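PDB 5XHX: helix-turn-helix transcriptional regulator, which probably binds DNA as a LuxR-family transcription regulator, the present chain being its N-terminal ligand-binding domain rather than the DNA-binding helix-turn-helix part. Local coordinates for residues Leu16-Leu20 with Ile31-Thr35. Numbering follows the deposited sequence.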
loop_
_atom_site.group_PDB
_atom_site.type_symbol
_atom_site.label_atom_id
_atom_site.label_comp_id
_atom_site.label_asym_id
_atom_site.label_seq_id
_atom_site.Cartn_x
_atom_site.Cartn_y
_atom_site.Cartn_z
ATOM N N LEU A 16 -4.667 8.141 2.427
ATOM C CA LEU A 16 -3.853 7.046 1.916
ATOM C C LEU A 16 -3.391 6.134 3.049
ATOM O O LEU A 16 -3.403 4.905 2.911
ATOM C CB LEU A 16 -2.672 7.620 1.137
ATOM C CG LEU A 16 -1.723 6.615 0.492
ATOM C CD1 LEU A 16 -2.478 5.634 -0.414
ATOM C CD2 LEU A 16 -0.639 7.365 -0.279
ATOM N N GLY A 17 -2.993 6.710 4.185
ATOM C CA GLY A 17 -2.536 5.877 5.290
ATOM C C GLY A 17 -3.632 4.976 5.831
ATOM O O GLY A 17 -3.398 3.806 6.126
ATOM N N LYS A 18 -4.849 5.510 5.955
ATOM C CA LYS A 18 -5.988 4.715 6.412
ATOM C C LYS A 18 -6.316 3.583 5.437
ATOM O O LYS A 18 -6.732 2.499 5.853
ATOM C CB LYS A 18 -7.181 5.663 6.614
ATOM C CG LYS A 18 -8.570 5.046 6.688
ATOM C CD LYS A 18 -9.642 6.160 6.579
ATOM C CE LYS A 18 -11.059 5.616 6.722
ATOM N NZ LYS A 18 -11.099 4.465 7.658
ATOM N N LEU A 19 -6.117 3.812 4.143
ATOM C CA LEU A 19 -6.376 2.787 3.140
ATOM C C LEU A 19 -5.328 1.687 3.208
ATOM O O LEU A 19 -5.657 0.490 3.224
ATOM C CB LEU A 19 -6.396 3.444 1.762
ATOM C CG LEU A 19 -6.554 2.558 0.539
ATOM C CD1 LEU A 19 -7.872 1.794 0.632
ATOM C CD2 LEU A 19 -6.508 3.444 -0.701
ATOM N N LEU A 20 -4.049 2.081 3.285
ATOM C CA LEU A 20 -2.967 1.110 3.399
ATOM C C LEU A 20 -3.049 0.322 4.698
ATOM O O LEU A 20 -2.680 -0.856 4.728
ATOM C CB LEU A 20 -1.612 1.827 3.299
ATOM C CG LEU A 20 -1.377 2.486 1.942
ATOM C CD1 LEU A 20 -0.023 3.192 1.864
ATOM C CD2 LEU A 20 -1.522 1.426 0.840
ATOM N N ILE A 31 -13.176 0.608 2.301
ATOM C CA ILE A 31 -12.351 1.815 2.407
ATOM C C ILE A 31 -11.827 2.234 1.036
ATOM O O ILE A 31 -11.747 3.427 0.729
ATOM C CB ILE A 31 -11.198 1.606 3.410
ATOM C CG1 ILE A 31 -11.746 1.240 4.796
ATOM C CG2 ILE A 31 -10.327 2.894 3.489
ATOM C CD1 ILE A 31 -12.765 2.230 5.312
ATOM N N LEU A 32 -11.474 1.266 0.187
ATOM C CA LEU A 32 -11.030 1.606 -1.163
ATOM C C LEU A 32 -12.149 2.277 -1.959
ATOM O O LEU A 32 -11.947 3.329 -2.583
ATOM C CB LEU A 32 -10.517 0.343 -1.870
ATOM C CG LEU A 32 -10.114 0.510 -3.346
ATOM C CD1 LEU A 32 -9.165 1.698 -3.550
ATOM C CD2 LEU A 32 -9.484 -0.774 -3.864
ATOM N N ALA A 33 -13.352 1.696 -1.931
ATOM C CA ALA A 33 -14.477 2.303 -2.645
ATOM C C ALA A 33 -14.811 3.686 -2.095
ATOM O O ALA A 33 -15.161 4.597 -2.853
ATOM C CB ALA A 33 -15.704 1.390 -2.555
ATOM N N GLN A 34 -14.745 3.855 -0.774
ATOM C CA GLN A 34 -15.020 5.175 -0.198
ATOM C C GLN A 34 -13.933 6.177 -0.565
ATOM O O GLN A 34 -14.226 7.354 -0.812
ATOM C CB GLN A 34 -15.174 5.065 1.324
ATOM C CG GLN A 34 -16.496 4.387 1.726
ATOM C CD GLN A 34 -16.608 4.103 3.216
ATOM O OE1 GLN A 34 -15.681 4.367 3.988
ATOM N NE2 GLN A 34 -17.751 3.554 3.628
ATOM N N THR A 35 -12.674 5.732 -0.613
ATOM C CA THR A 35 -11.603 6.622 -1.066
ATOM C C THR A 35 -11.855 7.098 -2.495
ATOM O O THR A 35 -11.790 8.299 -2.786
ATOM C CB THR A 35 -10.251 5.914 -0.966
ATOM O OG1 THR A 35 -10.093 5.374 0.344
ATOM C CG2 THR A 35 -9.104 6.898 -1.228
#
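Residues Ile31-Thr35 and Leu16-Leu20 belong to two consecutive helices that run nearly antiparallel, forming the N-terminal alpha-alpha hairpin of the ligand-binding domain; the axes of the two segments approach to 10.0 Å, with 157° between their N-to-C directions. Ile31 stands where the backbones are nearest, its CA 6.1 Å from CA of Leu19. Its CA-to-CB bond points toward the other helix, and the side chain touches two residues there: CG2 lies 3.9 Å from CD1 of Leu19, while CD1 lies 3.6 Å from NZ of Lys18, whose chain reaches over it at the exposed border of the contact. Although the CA-to-CB bond of Leu32 points sideways, CD1 of Leu19 lies against the base of the residue, 3.6 Å from CA and 3.9 Å from CB of Leu32. One turn beyond Ile31, the CA-to-CB bond of Thr35 again points toward the first helix, and its OG1 is 4.2 Å from CD2 of Leu19. That hydroxyl donates a 2.6 Å hydrogen bond from OG1 to O of Ile31, which also accepts the helical bond from N of Thr35 at 2.8 Å, so the hydroxyl of Thr35 spends its proton within its own helix. Leu19 thus packs against Ile31, Leu32 and Thr35, and no hydrogen bond crosses the interface: the joint is chiefly apolar. Helix 153-173 packs against both partners, with Trp165 and Leu169 on Leu19 and Met170 on Leu32, making a three-helix cluster. Helix 11-21 also lies at the dimer interface, where Leu16 packs on Leu16 and Leu20 on Leu20 of the second subunit.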